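Local coordinates for protein sesquisabinene B synthase 2 (Santalum album, PDB 6A2A) that probably cyclises a prenyl diphosphate, most likely farnesyl diphosphate, to the sesquiterpene sesquisabinene B with the help of magnesium or manganese ions, at residues N250-Q253 with S254-K258; W548-K551 with Q552-V556; G323-E326 with E327-F331. All coordinates share one frame; numbering follows the deposited sequence.

Contact 1 of 3, residues N250-Q253 with S254-K258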
ATOM      1  N   ASN A 250      19.573   6.707  15.515  1.00 26.50           N
ATOM      2  CA  ASN A 250      18.225   6.399  15.936  1.00 27.00           C
ATOM      3  C   ASN A 250      17.177   7.115  15.066  1.00 27.30           C
ATOM      4  O   ASN A 250      16.096   6.526  14.814  1.00 28.50           O
ATOM      5  CB  ASN A 250      18.014   6.705  17.419  1.00 26.66           C
ATOM      6  CG  ASN A 250      18.702   5.743  18.354  1.00 30.84           C
ATOM      7  OD1 ASN A 250      19.315   4.742  17.942  1.00 30.13           O
ATOM      8  ND2 ASN A 250      18.633   6.055  19.638  1.00 30.28           N
ATOM      9  N   ILE A 251      17.431   8.340  14.619  1.00 25.16           N
ATOM     10  CA  ILE A 251      16.439   9.054  13.830  1.00 26.26           C
ATOM     11  C   ILE A 251      16.283   8.348  12.465  1.00 26.57           C
ATOM     12  O   ILE A 251      15.169   8.093  12.024  1.00 25.54           O
ATOM     13  CB  ILE A 251      16.829  10.528  13.665  1.00 27.62           C
ATOM     14  CG1 ILE A 251      16.745  11.243  15.019  1.00 32.14           C
ATOM     15  CG2 ILE A 251      15.987  11.202  12.604  1.00 28.78           C
ATOM     16  CD1 ILE A 251      17.380  12.626  15.024  1.00 32.50           C
ATOM     17  N   VAL A 252      17.412   8.047  11.835  1.00 24.90           N
ATOM     18  CA  VAL A 252      17.382   7.317  10.552  1.00 25.16           C
ATOM     19  C   VAL A 252      16.693   5.969  10.791  1.00 22.60           C
ATOM     20  O   VAL A 252      15.803   5.615  10.022  1.00 26.31           O
ATOM     21  CB  VAL A 252      18.781   7.135   9.950  1.00 23.72           C
ATOM     22  CG1 VAL A 252      18.710   6.316   8.666  1.00 24.41           C
ATOM     23  CG2 VAL A 252      19.441   8.461   9.662  1.00 25.29           C
ATOM     24  N   GLN A 253      17.044   5.265  11.846  1.00 23.53           N
ATOM     25  CA  GLN A 253      16.428   3.983  12.123  1.00 25.25           C
ATOM     26  C   GLN A 253      14.906   4.117  12.175  1.00 27.04           C
ATOM     27  O   GLN A 253      14.197   3.166  11.782  1.00 26.00           O
ATOM     28  CB  GLN A 253      16.989   3.392  13.407  1.00 22.95           C
ATOM     29  CG  GLN A 253      16.500   2.009  13.724  1.00 23.98           C
ATOM     30  CD  GLN A 253      16.919   1.548  15.097  1.00 26.28           C
ATOM     31  OE1 GLN A 253      16.413   2.048  16.106  1.00 29.50           O
ATOM     32  NE2 GLN A 253      17.868   0.629  15.152  1.00 23.13           N
ATOM     33  N   SER A 254      14.373   5.215  12.757  1.00 27.54           N
ATOM     34  CA  SER A 254      12.879   5.371  12.866  1.00 29.17           C
ATOM     35  C   SER A 254      12.253   5.453  11.476  1.00 26.12           C
ATOM     36  O   SER A 254      11.152   4.974  11.328  1.00 28.07           O
ATOM     37  CB  SER A 254      12.426   6.574  13.709  1.00 29.92           C
ATOM     38  OG  SER A 254      12.641   7.810  13.009  1.00 34.76           O
ATOM     39  N   PHE A 255      12.923   6.090  10.512  1.00 25.88           N
ATOM     40  CA  PHE A 255      12.445   6.081   9.119  1.00 27.58           C
ATOM     41  C   PHE A 255      12.440   4.641   8.571  1.00 25.26           C
ATOM     42  O   PHE A 255      11.459   4.227   7.935  1.00 23.14           O
ATOM     43  CB  PHE A 255      13.303   6.897   8.161  1.00 29.61           C
ATOM     44  CG  PHE A 255      13.151   8.384   8.242  1.00 34.66           C
ATOM     45  CD1 PHE A 255      12.207   9.032   7.467  1.00 35.40           C
ATOM     46  CD2 PHE A 255      14.011   9.137   9.045  1.00 34.27           C
ATOM     47  CE1 PHE A 255      12.098  10.414   7.514  1.00 42.34           C
ATOM     48  CE2 PHE A 255      13.890  10.521   9.102  1.00 37.72           C
ATOM     49  CZ  PHE A 255      12.939  11.154   8.324  1.00 37.88           C
ATOM     50  N   HIS A 256      13.539   3.925   8.796  1.00 23.84           N
ATOM     51  CA  HIS A 256      13.605   2.481   8.368  1.00 22.74           C
ATOM     52  C   HIS A 256      12.472   1.654   8.986  1.00 25.86           C
ATOM     53  O   HIS A 256      11.852   0.794   8.328  1.00 21.39           O
ATOM     54  CB  HIS A 256      14.969   1.897   8.717  1.00 23.37           C
ATOM     55  CG  HIS A 256      16.085   2.545   7.977  1.00 19.73           C
ATOM     56  ND1 HIS A 256      17.392   2.392   8.351  1.00 20.27           N
ATOM     57  CD2 HIS A 256      16.069   3.315   6.867  1.00 19.07           C
ATOM     58  CE1 HIS A 256      18.156   3.062   7.523  1.00 19.62           C
ATOM     59  NE2 HIS A 256      17.360   3.627   6.589  1.00 19.92           N
ATOM     60  N   GLN A 257      12.205   1.853  10.268  1.00 23.13           N
ATOM     61  CA  GLN A 257      11.182   1.056  10.934  1.00 24.68           C
ATOM     62  C   GLN A 257       9.818   1.323  10.291  1.00 23.36           C
ATOM     63  O   GLN A 257       9.002   0.381  10.186  1.00 24.93           O
ATOM     64  CB  GLN A 257      11.181   1.357  12.437  1.00 24.18           C
ATOM     65  CG  GLN A 257      12.389   0.761  13.139  1.00 25.61           C
ATOM     66  CD  GLN A 257      12.459   1.148  14.593  1.00 26.87           C
ATOM     67  OE1 GLN A 257      11.766   2.069  15.015  1.00 27.75           O
ATOM     68  NE2 GLN A 257      13.264   0.429  15.353  1.00 25.53           N
ATOM     69  N   LYS A 258       9.534   2.559   9.872  1.00 23.08           N
ATOM     70  CA  LYS A 258       8.261   2.872   9.216  1.00 24.57           C
ATOM     71  C   LYS A 258       8.180   2.182   7.843  1.00 21.58           C
ATOM     72  O   LYS A 258       7.118   1.721   7.411  1.00 24.88           O
ATOM     73  CB  LYS A 258       8.056   4.386   9.066  1.00 28.28           C
ATOM     74  CG  LYS A 258       7.635   5.056  10.381  1.00 34.33           C
ATOM     75  CD  LYS A 258       7.742   6.574  10.379  1.00 40.62           C
ATOM     76  CE  LYS A 258       7.942   7.173  11.765  1.00 45.74           C
ATOM     77  NZ  LYS A 258       6.754   6.978  12.626  1.00 51.42           N
TER
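Asn250 starts this stretch with its carbonyl, whose O takes the N-H of Ser254 at 3.0 Å; the donor lies well off the carbonyl plane. Its side-chain amide leaves the helix, OD1 accepting from the backbone N of Ile561. At Ile251 the carbonyl oxygen has three donors around it. The hydroxyl of Ser254 bonds it most closely, OG lying 2.7 Å from Ile251 O in the carbonyl plane and on a lone pair, while the backbone N-H groups of Ser254 and Phe255 add two weak bonds. The serine torsion explains this: chi1 of 73° sets OG between its own N and carbonyl carbon, turned back toward the preceding turn. The Ile251 side chain runs beside that of Phe255, with CG2 4.1 Å from the ring carbon CE2, and packs on Leu58 and Ala61 of helix 55-73.

Both halves of the contact lie on the long helix 239-270 of the all-helical terpene synthase fold, where His256 packs against helices 220-232 and 281-292. Val252 O accepts from His256 N in a nearly straight bond (167°) and also sits above one face of the imidazole, toward its rim. CG1 of Val252 approaches His256 CE1 to 3.5 Å, the two running together off the helix; beyond them NE2 of the histidine is hydrogen-bonded to Phe294 O.

Gln253 O receives Gln257 N at 2.8 Å. The two glutamine side chains cross at a slant with their amide planes nearly parallel, 13° apart, Gln253 OE1 lying 3.6 Å from Gln257 NE2. Both amide nitrogens serve the C-terminal part of the chain: Gln253 NE2 bonds Val556 O and His559 O, and Gln257 NE2 bonds Leu557 O.

Contact 2 of 3, residues W548-K551 with Q552-V556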
ATOM      1  N   TRP A 548      23.551 -14.850  12.534  1.00 30.24           N
ATOM      2  CA  TRP A 548      24.308 -13.657  12.139  1.00 31.14           C
ATOM      3  C   TRP A 548      23.368 -12.602  11.531  1.00 26.54           C
ATOM      4  O   TRP A 548      23.445 -11.418  11.852  1.00 29.39           O
ATOM      5  CB  TRP A 548      25.442 -14.040  11.188  1.00 30.71           C
ATOM      6  CG  TRP A 548      26.247 -12.870  10.709  1.00 33.91           C
ATOM      7  CD1 TRP A 548      27.398 -12.357  11.226  1.00 38.51           C
ATOM      8  CD2 TRP A 548      25.919 -12.045   9.583  1.00 32.53           C
ATOM      9  NE1 TRP A 548      27.805 -11.274  10.487  1.00 39.14           N
ATOM     10  CE2 TRP A 548      26.915 -11.066   9.471  1.00 34.65           C
ATOM     11  CE3 TRP A 548      24.876 -12.056   8.654  1.00 30.91           C
ATOM     12  CZ2 TRP A 548      26.906 -10.124   8.446  1.00 30.19           C
ATOM     13  CZ3 TRP A 548      24.843 -11.097   7.666  1.00 32.99           C
ATOM     14  CH2 TRP A 548      25.863 -10.150   7.565  1.00 28.97           C
ATOM     15  N   THR A 549      22.496 -13.036  10.645  1.00 28.44           N
ATOM     16  CA  THR A 549      21.520 -12.138   9.990  1.00 31.81           C
ATOM     17  C   THR A 549      20.650 -11.478  11.051  1.00 30.30           C
ATOM     18  O   THR A 549      20.407 -10.288  11.054  1.00 25.73           O
ATOM     19  CB  THR A 549      20.654 -12.927   9.007  1.00 36.49           C
ATOM     20  OG1 THR A 549      21.593 -13.415   8.056  1.00 36.33           O
ATOM     21  CG2 THR A 549      19.569 -12.103   8.348  1.00 37.72           C
ATOM     22  N   LYS A 550      20.208 -12.304  11.982  1.00 28.58           N
ATOM     23  CA  LYS A 550      19.319 -11.830  12.983  1.00 30.97           C
ATOM     24  C   LYS A 550      20.021 -10.804  13.848  1.00 28.94           C
ATOM     25  O   LYS A 550      19.417  -9.796  14.221  1.00 28.40           O
ATOM     26  CB  LYS A 550      18.812 -12.983  13.858  1.00 35.37           C
ATOM     27  CG  LYS A 550      17.770 -12.547  14.869  1.00 40.11           C
ATOM     28  CD  LYS A 550      16.694 -13.573  15.110  1.00 46.13           C
ATOM     29  CE  LYS A 550      15.519 -12.978  15.857  1.00 48.86           C
ATOM     30  NZ  LYS A 550      15.737 -13.052  17.317  1.00 52.11           N
ATOM     31  N   LYS A 551      21.298 -11.056  14.129  1.00 25.12           N
ATOM     32  CA  LYS A 551      22.038 -10.150  14.942  1.00 28.57           C
ATOM     33  C   LYS A 551      22.139  -8.795  14.239  1.00 26.95           C
ATOM     34  O   LYS A 551      22.067  -7.754  14.878  1.00 26.96           O
ATOM     35  CB  LYS A 551      23.419 -10.755  15.236  1.00 32.62           C
ATOM     36  CG  LYS A 551      24.334  -9.824  16.020  1.00 37.76           C
ATOM     37  CD  LYS A 551      25.774 -10.241  16.118  1.00 44.89           C
ATOM     38  CE  LYS A 551      26.713  -9.055  16.006  1.00 50.80           C
ATOM     39  NZ  LYS A 551      27.372  -9.002  14.673  1.00 54.00           N
ATOM     40  N   GLN A 552      22.411  -8.819  12.931  1.00 26.13           N
ATOM     41  CA  GLN A 552      22.586  -7.580  12.181  1.00 24.87           C
ATOM     42  C   GLN A 552      21.263  -6.808  12.096  1.00 23.33           C
ATOM     43  O   GLN A 552      21.226  -5.577  12.242  1.00 27.45           O
ATOM     44  CB  GLN A 552      23.086  -7.918  10.763  1.00 23.77           C
ATOM     45  CG  GLN A 552      24.493  -8.436  10.716  1.00 26.85           C
ATOM     46  CD  GLN A 552      25.549  -7.528  11.303  1.00 26.30           C
ATOM     47  OE1 GLN A 552      26.582  -8.026  11.694  1.00 35.51           O
ATOM     48  NE2 GLN A 552      25.363  -6.208  11.284  1.00 27.17           N
ATOM     49  N   GLY A 553      20.149  -7.510  11.820  1.00 23.85           N
ATOM     50  CA  GLY A 553      18.828  -6.881  11.793  1.00 22.17           C
ATOM     51  C   GLY A 553      18.455  -6.303  13.142  1.00 26.12           C
ATOM     52  O   GLY A 553      17.864  -5.223  13.189  1.00 22.68           O
ATOM     53  N   MET A 554      18.835  -6.979  14.238  1.00 26.26           N
ATOM     54  CA  MET A 554      18.468  -6.504  15.595  1.00 28.75           C
ATOM     55  C   MET A 554      19.196  -5.184  15.850  1.00 28.99           C
ATOM     56  O   MET A 554      18.620  -4.223  16.336  1.00 30.62           O
ATOM     57  CB  MET A 554      18.876  -7.502  16.689  1.00 33.76           C
ATOM     58  CG  MET A 554      17.987  -8.733  16.787  1.00 35.41           C
ATOM     59  SD  MET A 554      16.320  -8.299  17.379  1.00 41.54           S
ATOM     60  CE  MET A 554      15.672  -9.922  17.791  1.00 55.37           C
ATOM     61  N   SER A 555      20.460  -5.114  15.488  1.00 27.74           N
ATOM     62  CA  SER A 555      21.197  -3.901  15.874  1.00 29.97           C
ATOM     63  C   SER A 555      20.899  -2.744  14.924  1.00 27.66           C
ATOM     64  O   SER A 555      21.013  -1.570  15.326  1.00 24.86           O
ATOM     65  CB  SER A 555      22.660  -4.156  15.984  1.00 33.61           C
ATOM     66  OG  SER A 555      23.185  -4.449  14.731  1.00 35.87           O
ATOM     67  N   VAL A 556      20.590  -3.032  13.659  1.00 25.53           N
ATOM     68  CA  VAL A 556      20.449  -1.949  12.702  1.00 24.35           C
ATOM     69  C   VAL A 556      19.005  -1.506  12.525  1.00 22.63           C
ATOM     70  O   VAL A 556      18.785  -0.334  12.413  1.00 24.71           O
ATOM     71  CB  VAL A 556      21.161  -2.308  11.383  1.00 26.12           C
ATOM     72  CG1 VAL A 556      20.873  -1.311  10.282  1.00 25.85           C
ATOM     73  CG2 VAL A 556      22.651  -2.384  11.682  1.00 26.35           C
TER
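One face of the Trp548 indole carries Gln552: CG stands 3.7 Å from the centroid of the six-membered ring, only 10° off its normal, a CH-pi contact. Thr549 OG1, hydrogen-bonded to Ala545 O, lies at the indole edge, in the ring plane, and the ring of Phe534 also meets this tryptophan, the two planes steeply inclined. The pair is an i, i+4 contact on helix 546-558, part of the all-helical terpene synthase fold, where Gln552 also packs on Tyr222 of helix 220-232 and Met287 of helix 281-292.

The first torsion of the glutamine (chi1 -70°, CG anti to the carbonyl carbon) lays CG over the indole, and a bend at chi2 turns the amide toward NE1 and Lys551, inclined 45° to the ring. OE1 then lies 3.7 Å from Trp548 NE1 and accepts a weak bond from Lys551 NZ at 3.2 Å. NZ lies on the same side of the ring plane as Gln552.

On another side of the helix, Lys550 and Met554 run alongside each other, with the lysine CE 3.6 Å from the methionine CE; Met554 also packs on Trp39. Gly553, with no side chain, follows the same helical bonding, its N giving an almost linear bond to Thr549 O, 2.9 Å away.

Contact 3 of 3, residues G323-E326 with E327-F331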
ATOM      1  N   GLY A 323       8.639 -24.971  -9.681  1.00 20.42           N
ATOM      2  CA  GLY A 323       8.050 -25.114 -11.000  1.00 20.62           C
ATOM      3  C   GLY A 323       8.674 -26.238 -11.830  1.00 20.76           C
ATOM      4  O   GLY A 323       9.842 -26.517 -11.668  1.00 22.81           O
ATOM      5  N   THR A 324       7.839 -26.885 -12.655  1.00 21.31           N
ATOM      6  CA  THR A 324       8.318 -27.813 -13.715  1.00 21.35           C
ATOM      7  C   THR A 324       8.823 -26.989 -14.879  1.00 22.28           C
ATOM      8  O   THR A 324       8.406 -25.822 -15.037  1.00 22.49           O
ATOM      9  CB  THR A 324       7.201 -28.718 -14.250  1.00 21.11           C
ATOM     10  OG1 THR A 324       6.138 -27.964 -14.848  1.00 24.34           O
ATOM     11  CG2 THR A 324       6.612 -29.592 -13.167  1.00 23.40           C
ATOM     12  N   MET A 325       9.621 -27.604 -15.771  1.00 23.80           N
ATOM     13  CA  MET A 325      10.033 -26.925 -16.952  1.00 26.54           C
ATOM     14  C   MET A 325       8.843 -26.372 -17.764  1.00 25.95           C
ATOM     15  O   MET A 325       8.951 -25.272 -18.280  1.00 24.06           O
ATOM     16  CB  MET A 325      10.870 -27.873 -17.811  1.00 32.47           C
ATOM     17  CG  MET A 325      11.054 -27.412 -19.235  1.00 40.67           C
ATOM     18  SD  MET A 325      12.265 -28.483 -20.087  1.00 57.97           S
ATOM     19  CE  MET A 325      11.523 -30.098 -19.845  1.00 60.09           C
ATOM     20  N   GLU A 326       7.695 -27.029 -17.847  1.00 24.59           N
ATOM     21  CA  GLU A 326       6.553 -26.508 -18.634  1.00 29.56           C
ATOM     22  C   GLU A 326       5.878 -25.296 -17.969  1.00 26.37           C
ATOM     23  O   GLU A 326       5.496 -24.314 -18.635  1.00 26.56           O
ATOM     24  CB  GLU A 326       5.562 -27.639 -18.870  1.00 34.29           C
ATOM     25  CG  GLU A 326       6.127 -28.680 -19.828  1.00 34.67           C
ATOM     26  CD  GLU A 326       6.892 -29.820 -19.179  1.00 39.07           C
ATOM     27  OE1 GLU A 326       7.327 -29.662 -18.015  1.00 35.47           O
ATOM     28  OE2 GLU A 326       7.030 -30.899 -19.830  1.00 34.72           O
ATOM     29  N   GLU A 327       5.725 -25.340 -16.661  1.00 25.64           N
ATOM     30  CA  GLU A 327       5.182 -24.205 -15.907  1.00 24.06           C
ATOM     31  C   GLU A 327       6.076 -22.971 -16.100  1.00 24.59           C
ATOM     32  O   GLU A 327       5.604 -21.881 -16.275  1.00 25.17           O
ATOM     33  CB  GLU A 327       5.095 -24.613 -14.437  1.00 25.52           C
ATOM     34  CG  GLU A 327       4.016 -25.625 -14.155  1.00 24.84           C
ATOM     35  CD  GLU A 327       4.049 -26.329 -12.798  1.00 31.90           C
ATOM     36  OE1 GLU A 327       5.100 -26.358 -12.139  1.00 27.27           O
ATOM     37  OE2 GLU A 327       2.993 -26.859 -12.403  1.00 35.24           O
ATOM     38  N   LEU A 328       7.382 -23.172 -16.051  1.00 23.10           N
ATOM     39  CA  LEU A 328       8.287 -22.057 -16.100  1.00 23.40           C
ATOM     40  C   LEU A 328       8.324 -21.491 -17.531  1.00 25.06           C
ATOM     41  O   LEU A 328       8.506 -20.305 -17.716  1.00 23.82           O
ATOM     42  CB  LEU A 328       9.646 -22.519 -15.583  1.00 21.94           C
ATOM     43  CG  LEU A 328       9.647 -23.006 -14.132  1.00 23.48           C
ATOM     44  CD1 LEU A 328      10.983 -23.597 -13.739  1.00 25.39           C
ATOM     45  CD2 LEU A 328       9.255 -21.904 -13.162  1.00 23.85           C
ATOM     46  N   GLU A 329       8.224 -22.345 -18.568  1.00 25.96           N
ATOM     47  CA  GLU A 329       8.092 -21.841 -19.967  1.00 24.08           C
ATOM     48  C   GLU A 329       6.916 -20.894 -20.087  1.00 22.50           C
ATOM     49  O   GLU A 329       7.030 -19.886 -20.757  1.00 26.55           O
ATOM     50  CB  GLU A 329       7.799 -22.954 -21.007  1.00 29.81           C
ATOM     51  CG  GLU A 329       8.778 -24.092 -20.950  1.00 39.72           C
ATOM     52  CD  GLU A 329       8.698 -25.113 -22.079  1.00 48.96           C
ATOM     53  OE1 GLU A 329       7.648 -25.167 -22.782  1.00 49.09           O
ATOM     54  OE2 GLU A 329       9.697 -25.855 -22.242  1.00 54.41           O
ATOM     55  N   LEU A 330       5.796 -21.212 -19.479  1.00 24.52           N
ATOM     56  CA  LEU A 330       4.644 -20.307 -19.569  1.00 24.73           C
ATOM     57  C   LEU A 330       4.892 -19.038 -18.714  1.00 23.29           C
ATOM     58  O   LEU A 330       4.495 -17.985 -19.108  1.00 21.50           O
ATOM     59  CB  LEU A 330       3.382 -21.023 -19.086  1.00 23.86           C
ATOM     60  CG  LEU A 330       2.096 -20.198 -19.096  1.00 27.51           C
ATOM     61  CD1 LEU A 330       1.834 -19.581 -20.460  1.00 30.66           C
ATOM     62  CD2 LEU A 330       0.904 -21.008 -18.617  1.00 30.80           C
ATOM     63  N   PHE A 331       5.456 -19.200 -17.515  1.00 23.67           N
ATOM     64  CA  PHE A 331       5.816 -18.013 -16.682  1.00 20.63           C
ATOM     65  C   PHE A 331       6.658 -17.043 -17.507  1.00 22.53           C
ATOM     66  O   PHE A 331       6.402 -15.803 -17.579  1.00 23.35           O
ATOM     67  CB  PHE A 331       6.511 -18.501 -15.409  1.00 22.86           C
ATOM     68  CG  PHE A 331       6.617 -17.507 -14.285  1.00 20.21           C
ATOM     69  CD1 PHE A 331       7.286 -16.295 -14.444  1.00 20.43           C
ATOM     70  CD2 PHE A 331       6.096 -17.818 -13.043  1.00 21.63           C
ATOM     71  CE1 PHE A 331       7.452 -15.447 -13.357  1.00 18.68           C
ATOM     72  CE2 PHE A 331       6.235 -16.942 -11.970  1.00 21.78           C
ATOM     73  CZ  PHE A 331       6.878 -15.752 -12.141  1.00 19.65           C
TER
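A chi1 of 61° turns Thr324 OG1 forward toward the first turn of the helix, and Glu327, with CG anti to its carbonyl carbon (chi1 -71°) and the rest of the chain extended, reaches the other way to the threonine backbone. Together they make a capping box. Glu327 N donates to Thr324 OG1 at 3.2 Å, and in return Thr324 N gives a nearly straight bond (172°) to Glu327 OE1 at 2.8 Å, reaching the carboxylate from its anti side and tilted out of its plane. The methylene CG of Glu327 also lies against OG1.

The first helical bond follows from Thr324 O, taken almost head-on by Leu328 N at 3.0 Å. Leu328 lays CD1 3.8 Å from Gly323 O, and it packs on Val318 and Tyr319 of helix 299-321. That helix carries the aspartate-rich DDxxD motif of terpene synthases; its Asp316 and Asp320 bind magnesium, though no ion is bound to this chain. Met325 and Glu329 run side by side.

The box gives partners to two backbone N-H groups at the start of helix 325-337, and the glutamate charge, placed at a helix N terminus, would probably be favoured by the helix dipole.

How the contacts relate
From the N terminus the order is contact 1 on helix 239-270, contact 3 at the start of helix 325-337 and contact 2 on helix 546-558. Each closes no more than a turn or so of its own helix, so none nests in or crosses another. Contacts 1 and 2 are nevertheless joined in space: the side-chain amide of Gln253 ties helix 239-270 to helix 546-558 across some 300 residues of chain, and helices 220-232 and 281-292 touch both. Contact 3 stands apart at the surface, near the metal-binding aspartates, its nearest atoms about 24 Å from contact 2 and about 26 Å from contact 1.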